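Side-chain contacts in hydrolase, alpha/beta hydrolase FOLD family (Staphylococcus aureus, PDB 2XMZ), which probably catalyses the formation of 2-succinyl-6-hydroxy-2,4-cyclohexadiene-1-carboxylate, with loss of pyruvate, in menaquinone biosynthesis: residues Gly24-Ser29 with Ala143-Phe148; Val96-Ala101 with Pro201-Ile206; Leu162-Glu167 with Ile247-Ser252. All blocks are in the same frame, centred on the assembly; numbering follows the deposited sequence. Where two conformers were deposited one is given.

Interaction 1: Gly24-Ser29 with Ala143-Phe148; sequences GFLSDS and AGIELF
Leu26 and Phe148 carry much of this apolar contact, the leucine reaching across with both of its methyl branches. CD1 comes up to the edge of the Phe148 ring, in the ring plane, 3.8 Å from CE2. The side chains of Leu26 and Ile145 pass each other in opposite directions, and the other leucine branch, CD2, ends 3.7 Å from the CD1 methyl at the tip of the isoleucine. Phe25 adds a looser touch, its CE2 lying 4.1 Å from CE2 of Phe148; the two side chains meet at a slant, with the Phe148 atom near the plane of the Phe25 ring.

Behind these groups, Phe148 is turned into the contact by a CG anti to its backbone N (chi1 -174°), while Trp152, one helical turn on, meets the Phe148 ring and packs edge-to-face with Phe25. Leu26 has positive phi, and its backbone N is hydrogen-bonded to NE2 of His53. Residues 24-29 follow strand 17-22, and residues 145-148 open helix 145-152. Around them, helix 181-191 lends Met184 to both Phe25 and Leu26, and helix 123-143 sets Leu140 against Ile145 and Phe148.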
loop_
_atom_site.group_PDB
_atom_site.type_symbol
_atom_site.label_atom_id
_atom_site.label_comp_id
_atom_site.label_asym_id
_atom_site.label_seq_id
_atom_site.Cartn_x
_atom_site.Cartn_y
_atom_site.Cartn_z
ATOM N N GLY A 24 1.131 -3.579 2.015
ATOM C CA GLY A 24 2.544 -3.251 1.856
ATOM C C GLY A 24 3.411 -4.498 1.643
ATOM O O GLY A 24 2.906 -5.631 1.650
ATOM N N PHE A 25 4.701 -4.269 1.456
ATOM C CA PHE A 25 5.693 -5.306 1.241
ATOM C C PHE A 25 5.755 -6.286 2.410
ATOM O O PHE A 25 5.615 -5.885 3.580
ATOM C CB PHE A 25 7.064 -4.671 1.003
ATOM C CG PHE A 25 8.148 -5.685 0.763
ATOM C CD1 PHE A 25 8.136 -6.457 -0.399
ATOM C CD2 PHE A 25 9.162 -5.873 1.688
ATOM C CE1 PHE A 25 9.113 -7.395 -0.639
ATOM C CE2 PHE A 25 10.168 -6.819 1.464
ATOM C CZ PHE A 25 10.147 -7.588 0.294
ATOM N N LEU A 26 5.963 -7.561 2.107
ATOM C CA LEU A 26 6.147 -8.597 3.135
ATOM C C LEU A 26 4.892 -8.769 3.981
ATOM O O LEU A 26 4.955 -9.040 5.187
ATOM C CB LEU A 26 7.325 -8.265 4.062
ATOM C CG LEU A 26 8.684 -8.974 4.091
ATOM C CD1 LEU A 26 9.364 -8.689 5.437
ATOM C CD2 LEU A 26 8.632 -10.466 3.852
ATOM N N SER A 27 3.743 -8.601 3.352
ATOM C CA SER A 27 2.483 -8.608 4.065
ATOM C C SER A 27 1.465 -8.960 3.023
ATOM O O SER A 27 1.831 -9.327 1.910
ATOM C CB SER A 27 2.206 -7.218 4.656
ATOM O OG SER A 27 0.913 -7.140 5.244
ATOM N N ASP A 28 0.186 -8.902 3.380
ATOM C CA ASP A 28 -0.849 -9.125 2.404
ATOM C C ASP A 28 -2.133 -8.515 2.941
ATOM O O ASP A 28 -2.128 -7.778 3.951
ATOM C CB ASP A 28 -0.997 -10.631 2.038
ATOM C CG ASP A 28 -1.188 -11.528 3.241
ATOM O OD1 ASP A 28 -0.396 -12.485 3.417
ATOM O OD2 ASP A 28 -2.134 -11.319 4.019
ATOM N N SER A 29 -3.231 -8.872 2.292
ATOM C CA SER A 29 -4.536 -8.312 2.617
ATOM C C SER A 29 -4.987 -8.566 4.048
ATOM O O SER A 29 -5.849 -7.844 4.552
ATOM C CB SER A 29 -5.568 -8.846 1.655
ATOM O OG SER A 29 -5.325 -8.278 0.372
ATOM N N ALA A 143 19.043 -16.999 2.061
ATOM C CA ALA A 143 18.948 -17.221 3.511
ATOM C C ALA A 143 17.534 -17.514 4.056
ATOM O O ALA A 143 17.386 -17.946 5.205
ATOM C CB ALA A 143 19.615 -16.072 4.282
ATOM N N GLY A 144 16.507 -17.278 3.243
ATOM C CA GLY A 144 15.130 -17.656 3.602
ATOM C C GLY A 144 14.314 -16.575 4.294
ATOM O O GLY A 144 14.810 -15.477 4.554
ATOM N N ILE A 145 13.062 -16.890 4.622
ATOM C CA ILE A 145 12.139 -15.862 5.120
ATOM C C ILE A 145 12.469 -15.449 6.553
ATOM O O ILE A 145 12.535 -14.261 6.844
ATOM C CB ILE A 145 10.630 -16.263 4.974
ATOM C CG1 ILE A 145 9.717 -15.041 5.143
ATOM C CG2 ILE A 145 10.227 -17.373 5.956
ATOM C CD1 ILE A 145 9.986 -13.926 4.159
ATOM N N GLU A 146 12.714 -16.425 7.425
ATOM C CA GLU A 146 12.860 -16.158 8.849
ATOM C C GLU A 146 13.998 -15.177 9.152
ATOM O O GLU A 146 13.798 -14.195 9.867
ATOM C CB GLU A 146 13.006 -17.459 9.659
ATOM C CG GLU A 146 12.933 -17.245 11.179
ATOM C CD GLU A 146 12.823 -18.542 11.961
ATOM O OE1 GLU A 146 12.364 -19.551 11.384
ATOM O OE2 GLU A 146 13.200 -18.560 13.152
ATOM N N LEU A 147 15.173 -15.426 8.582
ATOM C CA LEU A 147 16.342 -14.585 8.838
ATOM C C LEU A 147 16.118 -13.171 8.278
ATOM O O LEU A 147 16.469 -12.177 8.908
ATOM C CB LEU A 147 17.619 -15.241 8.291
ATOM C CG LEU A 147 18.048 -16.578 8.953
ATOM C CD1 LEU A 147 19.110 -17.303 8.132
ATOM C CD2 LEU A 147 18.503 -16.453 10.422
ATOM N N PHE A 148 15.493 -13.092 7.109
ATOM C CA PHE A 148 15.142 -11.793 6.533
ATOM C C PHE A 148 14.226 -10.984 7.439
ATOM O O PHE A 148 14.482 -9.800 7.688
ATOM C CB PHE A 148 14.526 -11.951 5.141
ATOM C CG PHE A 148 14.282 -10.650 4.459
ATOM C CD1 PHE A 148 15.303 -10.018 3.744
ATOM C CD2 PHE A 148 13.039 -10.027 4.558
ATOM C CE1 PHE A 148 15.085 -8.803 3.131
ATOM C CE2 PHE A 148 12.812 -8.803 3.942
ATOM C CZ PHE A 148 13.842 -8.194 3.223
#

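Interaction 2: Val96-Ala101 with Pro201-Ile206; sequences VALYYA and PRLKEI
Leu98 and Ile206 cross at about a right angle, and the methyl groups at their ends make the contact: Leu98 CD2 lies 3.6 Å from Ile206 CD1. The same leucine methyl also meets Leu203, its CD2 standing 3.6 Å from CD2 of Leu203, but here the two side chains approach at a slant. One branch of Leu98 is thus shared between two residues spaced three apart on the opposing segment. The isoleucine likewise has two partners, because its CD1 also lies 4.0 Å from the CB of Ala101, one turn further along the helix than Leu98. The small alanine lets the backbones come close at this end, where the CA atoms of Ala101 and Ile206 are 6.3 Å apart. Ile206 reaches this position through an extended chain, CG1 anti to the carbonyl carbon (chi1 -62°) and CD1 stretched out beyond it.

Polar groups border the apolar patch. A water donates to both Ala101 O, at 2.8 Å, and Glu205 O, at a longer 3.2 Å, linking the two backbones. Within residues 201-206, Arg202 and Glu205 form a salt bridge: NH2 of Arg202 gives a 2.8 Å bond to the syn lone pair of Glu205 OE1, which lies in the guanidinium plane.

Leu111 of strand 110-114 touches both Ala101 and Ile206, and Pro118 touches both Leu98 and Leu203. Helix 92-103 follows strand 84-90, and the GxSxG sequence at their junction (Gly89, Ser91, Gly93) suggests a nucleophile elbow; the packing of this helix over the central parallel strands, here joined by the segment leading to strand 210-215, is characteristic of the alpha/beta hydrolase fold.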
loop_
_atom_site.group_PDB
_atom_site.type_symbol
_atom_site.label_atom_id
_atom_site.label_comp_id
_atom_site.label_asym_id
_atom_site.label_seq_id
_atom_site.Cartn_x
_atom_site.Cartn_y
_atom_site.Cartn_z
ATOM N N VAL A 96 1.919 1.515 -5.781
ATOM C CA VAL A 96 1.018 0.975 -6.772
ATOM C C VAL A 96 -0.225 1.881 -6.946
ATOM O O VAL A 96 -0.629 2.146 -8.080
ATOM C CB VAL A 96 0.636 -0.485 -6.447
ATOM C CG1 VAL A 96 -0.437 -1.004 -7.408
ATOM C CG2 VAL A 96 1.875 -1.358 -6.500
ATOM N N ALA A 97 -0.794 2.386 -5.857
ATOM C CA ALA A 97 -1.998 3.203 -5.974
ATOM C C ALA A 97 -1.697 4.521 -6.669
ATOM O O ALA A 97 -2.490 5.013 -7.483
ATOM C CB ALA A 97 -2.660 3.440 -4.601
ATOM N N LEU A 98 -0.535 5.104 -6.384
ATOM C CA LEU A 98 -0.154 6.337 -7.103
ATOM C C LEU A 98 0.043 6.063 -8.592
ATOM O O LEU A 98 -0.455 6.805 -9.440
ATOM C CB LEU A 98 1.146 6.912 -6.512
ATOM C CG LEU A 98 0.962 7.804 -5.279
ATOM C CD1 LEU A 98 2.311 8.033 -4.593
ATOM C CD2 LEU A 98 0.369 9.118 -5.664
ATOM N N TYR A 99 0.738 4.964 -8.912
ATOM C CA TYR A 99 0.965 4.601 -10.305
ATOM C C TYR A 99 -0.366 4.399 -10.989
ATOM O O TYR A 99 -0.579 4.848 -12.143
ATOM C CB TYR A 99 1.851 3.348 -10.432
ATOM C CG TYR A 99 2.270 3.084 -11.861
ATOM C CD1 TYR A 99 3.454 3.602 -12.358
ATOM C CD2 TYR A 99 1.461 2.342 -12.720
ATOM C CE1 TYR A 99 3.855 3.379 -13.683
ATOM C CE2 TYR A 99 1.847 2.115 -14.066
ATOM C CZ TYR A 99 3.042 2.644 -14.528
ATOM O OH TYR A 99 3.444 2.435 -15.829
ATOM N N TYR A 100 -1.283 3.753 -10.280
ATOM C CA TYR A 100 -2.563 3.459 -10.850
ATOM C C TYR A 100 -3.409 4.712 -11.034
ATOM O O TYR A 100 -4.090 4.830 -12.041
ATOM C CB TYR A 100 -3.351 2.413 -10.053
ATOM C CG TYR A 100 -4.471 1.859 -10.893
ATOM C CD1 TYR A 100 -4.251 0.780 -11.759
ATOM C CD2 TYR A 100 -5.745 2.450 -10.877
ATOM C CE1 TYR A 100 -5.286 0.288 -12.551
ATOM C CE2 TYR A 100 -6.764 1.969 -11.644
ATOM C CZ TYR A 100 -6.524 0.887 -12.494
ATOM O OH TYR A 100 -7.549 0.416 -13.269
ATOM N N ALA A 101 -3.365 5.629 -10.070
ATOM C CA ALA A 101 -4.091 6.906 -10.188
ATOM C C ALA A 101 -3.667 7.673 -11.424
ATOM O O ALA A 101 -4.469 8.397 -12.003
ATOM C CB ALA A 101 -3.899 7.788 -8.932
ATOM N N PRO A 201 6.829 14.215 -10.791
ATOM C CA PRO A 201 6.325 15.211 -11.752
ATOM C C PRO A 201 4.929 14.917 -12.346
ATOM O O PRO A 201 4.362 15.776 -13.006
ATOM C CB PRO A 201 7.398 15.229 -12.846
ATOM C CG PRO A 201 8.046 13.906 -12.775
ATOM C CD PRO A 201 7.960 13.441 -11.348
ATOM N N ARG A 202 4.380 13.734 -12.074
ATOM C CA ARG A 202 3.044 13.348 -12.554
ATOM C C ARG A 202 1.978 13.445 -11.454
ATOM O O ARG A 202 0.818 13.196 -11.711
ATOM C CB ARG A 202 3.068 11.926 -13.155
ATOM C CG ARG A 202 3.811 11.799 -14.514
ATOM C CD ARG A 202 3.113 10.766 -15.430
ATOM N NE ARG A 202 3.876 10.427 -16.633
ATOM C CZ ARG A 202 3.833 11.100 -17.786
ATOM N NH1 ARG A 202 4.574 10.693 -18.814
ATOM N NH2 ARG A 202 3.055 12.180 -17.926
ATOM N N LEU A 203 2.372 13.794 -10.224
ATOM C CA LEU A 203 1.403 13.951 -9.112
ATOM C C LEU A 203 0.320 14.987 -9.386
ATOM O O LEU A 203 -0.824 14.830 -8.934
ATOM C CB LEU A 203 2.110 14.319 -7.797
ATOM C CG LEU A 203 3.008 13.243 -7.182
ATOM C CD1 LEU A 203 3.541 13.734 -5.837
ATOM C CD2 LEU A 203 2.259 11.886 -7.056
ATOM N N LYS A 204 0.694 16.054 -10.097
ATOM C CA LYS A 204 -0.242 17.097 -10.477
ATOM C C LYS A 204 -1.329 16.602 -11.434
ATOM O O LYS A 204 -2.352 17.246 -11.580
ATOM C CB LYS A 204 0.474 18.334 -11.059
ATOM C CG LYS A 204 1.262 18.095 -12.327
ATOM C CD LYS A 204 1.980 19.377 -12.726
ATOM C CE LYS A 204 3.287 19.091 -13.399
ATOM N NZ LYS A 204 3.091 18.363 -14.679
ATOM N N GLU A 205 -1.116 15.441 -12.048
ATOM C CA GLU A 205 -2.102 14.875 -12.947
ATOM C C GLU A 205 -3.240 14.235 -12.177
ATOM O O GLU A 205 -4.286 13.994 -12.731
ATOM C CB GLU A 205 -1.465 13.819 -13.844
ATOM C CG GLU A 205 -0.189 14.282 -14.531
ATOM C CD GLU A 205 0.244 13.308 -15.602
ATOM O OE1 GLU A 205 1.308 13.522 -16.208
ATOM O OE2 GLU A 205 -0.479 12.313 -15.818
ATOM N N ILE A 206 -3.034 13.952 -10.899
ATOM C CA ILE A 206 -4.036 13.236 -10.103
ATOM C C ILE A 206 -5.077 14.253 -9.667
ATOM O O ILE A 206 -4.799 15.057 -8.807
ATOM C CB ILE A 206 -3.377 12.561 -8.849
ATOM C CG1 ILE A 206 -2.350 11.517 -9.277
ATOM C CG2 ILE A 206 -4.445 11.912 -7.928
ATOM C CD1 ILE A 206 -1.621 10.923 -8.100
HETATM O O HOH W 1 -4.300 10.885 -13.315
#

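Interaction 3: Leu162-Glu167 with Ile247-Ser252; sequences LELPVE and IHVEDS
Leu164 points its side chain at the short helix 247-250, meeting Val249 and Glu250 at about a right angle to each. From CB, the chain places CG anti to the carbonyl carbon (chi1 -72°), and the contact is made beyond it, where the leucine forks. CD2 rests against the root of Glu250, 3.9 Å from its CA and equally far from its CG, with the CB of Glu250 only slightly more distant from the same Leu164 methyl, at 4.1 Å. The other branch, CD1, has two neighbours: it lies 3.9 Å from Glu250 CG and 4.1 Å from Val249 CG1. The fork therefore straddles the CG methylene of the glutamate, using the aliphatic part of an acidic residue as an apolar surface.

The carboxylate of Glu250 is engaged elsewhere. OE2 is hydrogen-bonded to the hydroxyl of Ser160, and OE1 receives the backbone N of Gly244, so the two bonds restrain the side chain against which Leu164 packs.

On one side of this surface contact, Leu164 precedes Pro165, the N-cap of helix 166-177, whose Ile168 and Ile172 also touch Val249. On the other, helix 247-250 leads through Asp251, which stands at the N-cap position, into helix 252-266.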
loop_
_atom_site.group_PDB
_atom_site.type_symbol
_atom_site.label_atom_id
_atom_site.label_comp_id
_atom_site.label_asym_id
_atom_site.label_seq_id
_atom_site.Cartn_x
_atom_site.Cartn_y
_atom_site.Cartn_z
ATOM N N LEU A 162 8.081 -1.822 18.063
ATOM C CA LEU A 162 8.633 -2.524 19.228
ATOM C C LEU A 162 7.842 -2.183 20.491
ATOM O O LEU A 162 7.959 -2.852 21.527
ATOM C CB LEU A 162 10.115 -2.183 19.420
ATOM C CG LEU A 162 11.057 -2.507 18.259
ATOM C CD1 LEU A 162 12.324 -1.662 18.376
ATOM C CD2 LEU A 162 11.393 -4.008 18.187
ATOM N N GLU A 163 7.018 -1.150 20.365
ATOM C CA GLU A 163 6.166 -0.676 21.436
ATOM C C GLU A 163 4.731 -1.231 21.374
ATOM O O GLU A 163 3.936 -1.000 22.287
ATOM C CB GLU A 163 6.145 0.861 21.429
ATOM C CG GLU A 163 7.407 1.497 22.018
ATOM C CD GLU A 163 7.472 1.349 23.521
ATOM O OE1 GLU A 163 7.824 0.248 24.018
ATOM O OE2 GLU A 163 7.166 2.342 24.216
ATOM N N LEU A 164 4.405 -1.956 20.309
ATOM C CA LEU A 164 3.053 -2.491 20.123
ATOM C C LEU A 164 2.746 -3.634 21.082
ATOM O O LEU A 164 3.671 -4.234 21.634
ATOM C CB LEU A 164 2.841 -2.933 18.668
ATOM C CG LEU A 164 2.727 -1.754 17.699
ATOM C CD1 LEU A 164 2.749 -2.212 16.257
ATOM C CD2 LEU A 164 1.507 -0.860 17.998
ATOM N N PRO A 165 1.443 -3.925 21.303
ATOM C CA PRO A 165 1.112 -5.050 22.160
ATOM C C PRO A 165 1.644 -6.324 21.513
ATOM O O PRO A 165 1.658 -6.434 20.286
ATOM C CB PRO A 165 -0.424 -5.053 22.175
ATOM C CG PRO A 165 -0.819 -3.677 21.769
ATOM C CD PRO A 165 0.228 -3.288 20.762
ATOM N N VAL A 166 2.085 -7.266 22.342
ATOM C CA VAL A 166 2.738 -8.486 21.854
ATOM C C VAL A 166 1.913 -9.263 20.804
ATOM O O VAL A 166 2.487 -9.825 19.865
ATOM C CB VAL A 166 3.257 -9.362 23.032
ATOM C CG1 VAL A 166 2.110 -9.852 23.931
ATOM C CG2 VAL A 166 4.095 -10.516 22.519
ATOM N N GLU A 167 0.581 -9.240 20.930
ATOM C CA GLU A 167 -0.312 -9.900 19.964
ATOM C C GLU A 167 -0.130 -9.306 18.585
ATOM O O GLU A 167 -0.101 -10.026 17.587
ATOM C CB GLU A 167 -1.799 -9.717 20.298
ATOM C CG GLU A 167 -2.156 -9.623 21.724
ATOM C CD GLU A 167 -2.003 -8.248 22.287
ATOM O OE1 GLU A 167 -2.865 -7.381 22.009
ATOM O OE2 GLU A 167 -1.023 -8.055 23.032
ATOM N N ILE A 247 0.531 2.984 10.321
ATOM C CA ILE A 247 -0.508 3.651 11.096
ATOM C C ILE A 247 -1.733 2.754 11.297
ATOM O O ILE A 247 -2.244 2.655 12.412
ATOM C CB ILE A 247 -1.008 4.934 10.418
ATOM C CG1 ILE A 247 0.147 5.829 9.955
ATOM C CG2 ILE A 247 -1.949 5.699 11.380
ATOM C CD1 ILE A 247 -0.301 6.902 8.947
ATOM N N HIS A 248 -2.188 2.084 10.238
ATOM C CA HIS A 248 -3.431 1.281 10.327
ATOM C C HIS A 248 -3.341 0.159 11.351
ATOM O O HIS A 248 -4.355 -0.434 11.746
ATOM C CB HIS A 248 -3.911 0.791 8.939
ATOM C CG HIS A 248 -3.040 -0.240 8.285
ATOM N ND1 HIS A 248 -2.154 0.064 7.279
ATOM C CD2 HIS A 248 -2.977 -1.584 8.446
ATOM C CE1 HIS A 248 -1.538 -1.038 6.884
ATOM N NE2 HIS A 248 -2.036 -2.057 7.565
ATOM N N VAL A 249 -2.126 -0.137 11.791
ATOM C CA VAL A 249 -1.926 -1.146 12.841
ATOM C C VAL A 249 -1.675 -0.526 14.227
ATOM O O VAL A 249 -2.034 -1.115 15.246
ATOM C CB VAL A 249 -0.764 -2.087 12.468
ATOM C CG1 VAL A 249 -0.355 -2.925 13.641
ATOM C CG2 VAL A 249 -1.182 -3.000 11.341
ATOM N N GLU A 250 -1.037 0.644 14.258
ATOM C CA GLU A 250 -0.577 1.225 15.520
ATOM C C GLU A 250 -1.683 2.031 16.186
ATOM O O GLU A 250 -1.785 2.048 17.416
ATOM C CB GLU A 250 0.671 2.093 15.308
ATOM C CG GLU A 250 1.860 1.319 14.767
ATOM C CD GLU A 250 3.182 2.055 14.927
ATOM O OE1 GLU A 250 3.193 3.210 15.413
ATOM O OE2 GLU A 250 4.219 1.463 14.543
ATOM N N ASP A 251 -2.496 2.702 15.361
ATOM C CA ASP A 251 -3.721 3.351 15.814
ATOM C C ASP A 251 -4.847 3.084 14.816
ATOM O O ASP A 251 -5.192 3.963 13.996
ATOM C CB ASP A 251 -3.515 4.849 15.973
ATOM C CG ASP A 251 -4.585 5.488 16.844
ATOM O OD1 ASP A 251 -5.644 4.846 17.070
ATOM O OD2 ASP A 251 -4.358 6.630 17.309
ATOM N N SER A 252 -5.402 1.876 14.891
ATOM C CA SER A 252 -6.435 1.410 13.960
ATOM C C SER A 252 -7.694 2.269 13.997
ATOM O O SER A 252 -8.297 2.531 12.964
ATOM C CB SER A 252 -6.790 -0.073 14.194
ATOM O OG SER A 252 -5.665 -0.922 14.055
#

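Overall arrangement
The three contacts join distant parts of a single alpha/beta hydrolase chain without touching one another. Interactions 1 and 3 are the closest pair, with centres 18 Å apart and nearest atoms about 6 Å apart, and their helices 145-152 and 166-177 follow each other in the chain. Interaction 2 lies across the chain's centre from both, its centre 27 Å from that of interaction 1 and 29 Å from that of interaction 3. Ser91, Asp218 and His245 have the geometry of a catalytic triad, which probably marks the active site. Phe25 of interaction 1 and Glu250 of interaction 3 come near these residues without touching them.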